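AT-less polyketide synthase (Streptomyces platensis subsp. rosaceus, PDB 4TKT) probably catalyses decarboxylative condensation of acyl units, as ketosynthase domain KS6 of the MgsF polyketide synthase of the isomigrastatin pathway. Local coordinates at residues G44-S49 with G220-I225; A54-G57 with T62-K65; S64-F69 with D234-S239. One frame throughout, in Å; residues are numbered along the deposited sequence.

Contact 1 (G44-S49 with G220-I225); sequences GRWDHS and GKYLMI
The rings of W46 and Y222 meet at a slant, with H48 completing a three-membered aromatic cluster. The six-membered ring of the indole presents its edge to Y222, and CZ2 of W46 comes 3.8 Å from CD1 of Y222; the two planes are steeply inclined to each other. H48 does differently: its imidazole edge is directed at the face of the Y222 ring in an offset edge-to-face arrangement, planes at 77° and centroids 5.9 Å apart. The same edge carries CE1 of H48 to 4.3 Å from CB of Y222, near the imidazole plane.

W46 and H48 are also tied to each other. NE1 of W46 donates to ND1 of H48 at 3.0 Å, nearly straight at 169°; the acceptor lies in the indole plane, while the donor is tilted somewhat out of the imidazole plane. W46 reaches this position with CG set between its backbone N and carbonyl carbon (chi1 62°), which places the indole where CZ2 meets Y222 and NE1 meets H48. With its other nitrogen, NE2, H48 bonds the carbonyl O of S64, so both ring nitrogens are engaged and the imidazole is unlikely to flip. The hydroxyl of Y222, a buried residue, bonds W66 O.

The loop 44-49 follows strand 39-40 and lies against the start of helix 220-227, just after strand 208-214 of the large mixed sheet. Y222 points from that helix toward the loop, its side chain also touching I41 and P249.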
# COMPACT_ATOMS: atom_id res chain seq x y z
N GLY A 44 -18.95 12.04 12.03
CA GLY A 44 -18.77 10.91 12.92
C GLY A 44 -17.54 11.01 13.80
O GLY A 44 -17.58 10.65 14.97
N ARG A 45 -16.44 11.51 13.22
CA ARG A 45 -15.17 11.62 13.93
C ARG A 45 -15.27 12.45 15.21
O ARG A 45 -15.01 11.95 16.30
CB ARG A 45 -14.11 12.24 13.00
CG ARG A 45 -13.84 11.44 11.74
CD ARG A 45 -13.26 10.08 12.07
NE ARG A 45 -13.01 9.30 10.86
CZ ARG A 45 -11.84 9.26 10.23
NH1 ARG A 45 -10.81 9.96 10.68
NH2 ARG A 45 -11.70 8.52 9.13
N TRP A 46 -15.65 13.71 15.06
CA TRP A 46 -15.88 14.60 16.20
C TRP A 46 -16.68 15.82 15.76
O TRP A 46 -16.87 16.06 14.57
CB TRP A 46 -14.55 15.04 16.82
CG TRP A 46 -13.66 15.82 15.89
CD1 TRP A 46 -13.74 17.15 15.60
CD2 TRP A 46 -12.54 15.32 15.15
NE1 TRP A 46 -12.75 17.51 14.71
CE2 TRP A 46 -12.00 16.40 14.42
CE3 TRP A 46 -11.95 14.06 15.02
CZ2 TRP A 46 -10.90 16.26 13.58
CZ3 TRP A 46 -10.85 13.92 14.18
CH2 TRP A 46 -10.34 15.02 13.47
N ASP A 47 -17.17 16.59 16.73
CA ASP A 47 -17.87 17.83 16.42
C ASP A 47 -16.87 18.94 16.18
O ASP A 47 -16.36 19.55 17.13
CB ASP A 47 -18.83 18.21 17.55
CG ASP A 47 -19.67 19.43 17.21
OD1 ASP A 47 -19.82 19.72 16.00
OD2 ASP A 47 -20.17 20.08 18.14
N HIS A 48 -16.59 19.22 14.91
CA HIS A 48 -15.53 20.15 14.55
C HIS A 48 -15.93 21.60 14.77
O HIS A 48 -15.08 22.50 14.76
CB HIS A 48 -15.11 19.93 13.10
CG HIS A 48 -13.79 20.54 12.75
ND1 HIS A 48 -12.62 20.17 13.37
CD2 HIS A 48 -13.45 21.50 11.86
CE1 HIS A 48 -11.62 20.87 12.87
NE2 HIS A 48 -12.10 21.68 11.95
N SER A 49 -17.22 21.85 14.98
CA SER A 49 -17.70 23.20 15.23
C SER A 49 -17.19 23.72 16.57
O SER A 49 -17.17 24.92 16.82
CB SER A 49 -19.23 23.25 15.20
OG SER A 49 -19.78 22.86 16.45
N GLY A 220 -6.98 16.81 18.00
CA GLY A 220 -5.73 17.41 18.44
C GLY A 220 -4.79 17.80 17.31
O GLY A 220 -4.20 18.88 17.34
N LYS A 221 -4.67 16.93 16.32
CA LYS A 221 -3.80 17.18 15.18
C LYS A 221 -4.18 18.47 14.47
O LYS A 221 -3.33 19.21 13.98
CB LYS A 221 -3.85 16.01 14.19
CG LYS A 221 -2.98 16.20 12.96
CD LYS A 221 -3.32 15.18 11.88
CE LYS A 221 -3.05 13.76 12.35
NZ LYS A 221 -3.33 12.77 11.27
N TYR A 222 -5.48 18.75 14.41
CA TYR A 222 -5.98 19.93 13.73
C TYR A 222 -5.77 21.19 14.56
O TYR A 222 -5.50 22.26 14.01
CB TYR A 222 -7.46 19.75 13.38
CG TYR A 222 -7.64 18.96 12.11
CD1 TYR A 222 -7.62 17.57 12.13
CD2 TYR A 222 -7.80 19.60 10.89
CE1 TYR A 222 -7.77 16.84 10.96
CE2 TYR A 222 -7.95 18.88 9.72
CZ TYR A 222 -7.94 17.50 9.76
OH TYR A 222 -8.09 16.79 8.60
N LEU A 223 -5.88 21.08 15.88
CA LEU A 223 -5.58 22.20 16.76
C LEU A 223 -4.10 22.54 16.69
O LEU A 223 -3.69 23.67 16.95
CB LEU A 223 -5.99 21.89 18.20
CG LEU A 223 -7.49 21.82 18.50
CD1 LEU A 223 -7.73 21.34 19.92
CD2 LEU A 223 -8.15 23.18 18.28
N MSE A 224 -3.30 21.55 16.32
CA MSE A 224 -1.85 21.69 16.27
C MSE A 224 -1.39 22.41 15.01
O MSE A 224 -0.57 23.32 15.06
CB MSE A 224 -1.19 20.33 16.38
CG MSE A 224 0.31 20.38 16.58
SE MSE A 224 1.23 19.16 15.37
CE MSE A 224 1.39 20.34 13.84
N ILE A 225 -1.92 21.98 13.87
CA ILE A 225 -1.57 22.61 12.60
C ILE A 225 -2.21 23.99 12.48
O ILE A 225 -1.80 24.80 11.64
CB ILE A 225 -2.01 21.74 11.40
CG1 ILE A 225 -3.53 21.59 11.35
CG2 ILE A 225 -1.35 20.38 11.47
CD1 ILE A 225 -4.02 20.78 10.17

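Contact 2 (A54-G57 with T62-K65); sequences ARRG and TYSK
R56 lies across the Y63 ring in a CH-pi contact within the long loop that joins strands 39-40 and 66-67, at the surface of the ketosynthase fold. CG of R56 sits 3.8 Å from the ring centroid, 4° off the normal, over one face. From there the arginine chain runs out extended, and its guanidinium turns one face to the hydroxyl end of the ring, with CE2 of Y63 over its centre, 3.7 Å from CZ of R56. The two planes are 39° apart, so the guanidinium leans against the ring's rim. On the backbone side, O of A54 approaches CB of Y63 to 3.6 Å.

The polar ends are held by a second shell after helix 220-227: R56 bonds Q229 and S233 and forms a salt bridge with D245, while the Y63 hydroxyl bonds the carbonyl O of A231. An alanine in place of Y63 would probably leave the aliphatic part of R56 without the ring face it rests on and A231 O without its hydroxyl partner. T62 OG1 bonds Y222 O, tying this part of the loop to helix 220-227. Although NH1 of R56 lies 3.0 Å from OH of Y63, the angle is too poor for a hydrogen bond.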
# COMPACT_ATOMS: atom_id res chain seq x y z
N ALA A 54 -12.20 30.47 11.37
CA ALA A 54 -11.49 30.85 10.15
C ALA A 54 -10.29 31.77 10.42
O ALA A 54 -9.38 31.85 9.59
CB ALA A 54 -12.45 31.52 9.18
N ARG A 55 -10.29 32.44 11.56
CA ARG A 55 -9.19 33.32 11.92
C ARG A 55 -7.96 32.53 12.35
O ARG A 55 -7.99 31.78 13.32
CB ARG A 55 -9.62 34.28 13.04
CG ARG A 55 -8.56 35.30 13.42
CD ARG A 55 -9.03 36.21 14.54
NE ARG A 55 -10.20 37.00 14.17
CZ ARG A 55 -10.14 38.19 13.58
NH1 ARG A 55 -8.97 38.72 13.29
NH2 ARG A 55 -11.26 38.84 13.28
N ARG A 56 -6.87 32.70 11.60
CA ARG A 56 -5.61 32.01 11.88
C ARG A 56 -5.09 32.27 13.29
O ARG A 56 -5.11 33.40 13.78
CB ARG A 56 -4.54 32.44 10.87
CG ARG A 56 -4.63 31.79 9.51
CD ARG A 56 -3.59 32.38 8.57
NE ARG A 56 -3.45 31.62 7.33
CZ ARG A 56 -2.61 30.61 7.16
NH1 ARG A 56 -1.81 30.24 8.15
NH2 ARG A 56 -2.56 29.97 6.00
N GLY A 57 -4.62 31.20 13.94
CA GLY A 57 -3.89 31.32 15.19
C GLY A 57 -4.70 31.66 16.43
O GLY A 57 -4.13 32.03 17.46
N THR A 62 -8.94 26.09 15.31
CA THR A 62 -8.21 25.78 14.09
C THR A 62 -8.95 26.34 12.88
O THR A 62 -10.18 26.44 12.89
CB THR A 62 -8.01 24.26 13.90
OG1 THR A 62 -7.26 24.02 12.71
CG2 THR A 62 -9.34 23.55 13.81
N TYR A 63 -8.21 26.72 11.85
CA TYR A 63 -8.81 27.32 10.66
C TYR A 63 -8.91 26.32 9.52
O TYR A 63 -9.37 26.65 8.43
CB TYR A 63 -8.02 28.56 10.23
CG TYR A 63 -6.57 28.27 9.91
CD1 TYR A 63 -5.62 28.20 10.92
CD2 TYR A 63 -6.15 28.09 8.60
CE1 TYR A 63 -4.29 27.94 10.64
CE2 TYR A 63 -4.83 27.82 8.31
CZ TYR A 63 -3.90 27.75 9.33
OH TYR A 63 -2.59 27.49 9.03
N SER A 64 -8.49 25.09 9.78
CA SER A 64 -8.62 24.01 8.81
C SER A 64 -9.79 23.11 9.18
O SER A 64 -9.96 22.76 10.35
CB SER A 64 -7.33 23.20 8.72
OG SER A 64 -7.51 22.07 7.88
N LYS A 65 -10.58 22.73 8.19
CA LYS A 65 -11.70 21.82 8.42
C LYS A 65 -11.79 20.77 7.32
O LYS A 65 -12.85 20.18 7.08
CB LYS A 65 -13.01 22.60 8.51
CG LYS A 65 -13.36 23.39 7.27
CD LYS A 65 -14.74 24.02 7.40
CE LYS A 65 -15.17 24.70 6.11
NZ LYS A 65 -16.58 25.18 6.18

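Contact 3 (S64-F69 with D234-S239); sequences SKWGGF and DGRCRS
Strand 66-67, half of a small two-stranded antiparallel sheet with 39-40, meets here the loop that follows helix 220-227, and W66 makes the join by lying against the backbone of D234 and G235. With CG beside its backbone N (chi1 -55°), W66 brings its indole over the D234-G235 peptide: N of G235 stands 3.4 Å above one face, offset toward the rim, and O of D234 lies farther out over the ring centre. CA of G235 approaches obliquely, 3.4 Å from CE3 of W66. On the opposite face rests the aliphatic chain of K65, with CG of K65 3.6 Å above the plane.

A side chain at G235 would run into the indole, and its positive phi (62°) also suits glycine. R236 NH1 lies 4.0 Å from CD1 of W66, its guanidinium edge-on and 68° from the ring plane; it bonds G235 O. On the side of the loop away from W66, R238 holds D234 side-on, NE and NH2 both reaching OD2.

No hydrogen bond crosses the join: it rests on van der Waals contact of ring with peptide, while D234 and R236 have charge partners of their own in R238 and D36.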
# COMPACT_ATOMS: atom_id res chain seq x y z
N SER A 64 -8.49 25.09 9.78
CA SER A 64 -8.62 24.01 8.81
C SER A 64 -9.79 23.11 9.18
O SER A 64 -9.96 22.76 10.35
CB SER A 64 -7.33 23.20 8.72
OG SER A 64 -7.51 22.07 7.88
N LYS A 65 -10.58 22.73 8.19
CA LYS A 65 -11.70 21.82 8.42
C LYS A 65 -11.79 20.77 7.32
O LYS A 65 -12.85 20.18 7.08
CB LYS A 65 -13.01 22.60 8.51
CG LYS A 65 -13.36 23.39 7.27
CD LYS A 65 -14.74 24.02 7.40
CE LYS A 65 -15.17 24.70 6.11
NZ LYS A 65 -16.58 25.18 6.18
N TRP A 66 -10.67 20.53 6.64
CA TRP A 66 -10.63 19.59 5.53
C TRP A 66 -9.63 18.47 5.77
O TRP A 66 -8.78 18.56 6.66
CB TRP A 66 -10.28 20.33 4.24
CG TRP A 66 -11.19 21.47 3.93
CD1 TRP A 66 -12.35 21.42 3.23
CD2 TRP A 66 -11.01 22.83 4.32
NE1 TRP A 66 -12.91 22.67 3.16
CE2 TRP A 66 -12.11 23.56 3.82
CE3 TRP A 66 -10.03 23.51 5.05
CZ2 TRP A 66 -12.25 24.93 4.02
CZ3 TRP A 66 -10.17 24.88 5.25
CH2 TRP A 66 -11.28 25.57 4.74
N GLY A 67 -9.74 17.41 4.98
CA GLY A 67 -8.81 16.30 5.06
C GLY A 67 -9.10 15.20 4.05
O GLY A 67 -10.19 15.12 3.49
N GLY A 68 -8.10 14.36 3.81
CA GLY A 68 -8.28 13.16 3.01
C GLY A 68 -8.60 12.02 3.96
O GLY A 68 -7.73 11.59 4.72
N PHE A 69 -9.83 11.54 3.92
CA PHE A 69 -10.28 10.58 4.92
C PHE A 69 -10.61 9.22 4.35
O PHE A 69 -11.16 9.10 3.26
CB PHE A 69 -11.51 11.13 5.66
CG PHE A 69 -11.22 12.29 6.55
CD1 PHE A 69 -10.72 12.09 7.83
CD2 PHE A 69 -11.42 13.59 6.11
CE1 PHE A 69 -10.45 13.16 8.65
CE2 PHE A 69 -11.15 14.66 6.94
CZ PHE A 69 -10.66 14.44 8.21
N ASP A 234 -7.34 26.70 2.44
CA ASP A 234 -8.37 26.13 1.58
C ASP A 234 -8.42 24.60 1.66
O ASP A 234 -9.13 23.96 0.88
CB ASP A 234 -8.13 26.56 0.13
CG ASP A 234 -6.83 26.03 -0.44
OD1 ASP A 234 -5.93 25.69 0.36
OD2 ASP A 234 -6.70 25.96 -1.68
N GLY A 235 -7.67 24.03 2.59
CA GLY A 235 -7.67 22.60 2.80
C GLY A 235 -7.19 21.80 1.60
O GLY A 235 -7.67 20.70 1.35
N ARG A 236 -6.24 22.36 0.87
CA ARG A 236 -5.69 21.70 -0.30
C ARG A 236 -4.17 21.73 -0.28
O ARG A 236 -3.57 22.65 0.27
CB ARG A 236 -6.21 22.36 -1.58
CG ARG A 236 -7.70 22.23 -1.80
CD ARG A 236 -8.12 20.77 -1.88
NE ARG A 236 -9.50 20.60 -2.32
CZ ARG A 236 -10.57 20.77 -1.54
NH1 ARG A 236 -10.43 21.13 -0.28
NH2 ARG A 236 -11.78 20.58 -2.04
N CYS A 237 -3.55 20.72 -0.88
CA CYS A 237 -2.12 20.76 -1.14
C CYS A 237 -1.89 21.21 -2.57
O CYS A 237 -1.87 20.38 -3.49
CB CYS A 237 -1.47 19.39 -0.90
SG CYS A 237 -1.26 18.96 0.84
N ARG A 238 -1.75 22.51 -2.77
CA ARG A 238 -1.49 23.06 -4.10
C ARG A 238 -0.04 22.80 -4.50
O ARG A 238 0.79 23.70 -4.46
CB ARG A 238 -1.79 24.56 -4.13
CG ARG A 238 -3.21 24.93 -3.76
CD ARG A 238 -3.40 26.43 -3.88
NE ARG A 238 -4.75 26.85 -3.52
CZ ARG A 238 -5.20 28.09 -3.68
NH1 ARG A 238 -4.41 29.02 -4.19
NH2 ARG A 238 -6.44 28.40 -3.33
N SER A 239 0.24 21.55 -4.87
CA SER A 239 1.60 21.14 -5.21
C SER A 239 2.18 21.99 -6.33
O SER A 239 1.77 21.87 -7.49
CB SER A 239 1.61 19.67 -5.61
OG SER A 239 0.99 18.86 -4.63

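How the contacts relate
The three contacts lie on the same side of the chain's centre, their own centres 11 to 13 Å apart. Along the chain, the loop from strand 39-40 to strand 66-67 supplies 44-49, 54-57 and 62-65, and 64-69 continues onto the second strand; helix 220-227 and the loop after it bring the later partners. Contact 2 is nested within the span closed by contact 1, while contacts 1 and 3 alternate in sequence. Contacts 2 and 3 share S64 and K65. Helix 220-227 is the common neighbour. Contact 2 is thus internal to the loop, folding it on itself, whereas contacts 1 and 3 join it to chain more than 160 residues later.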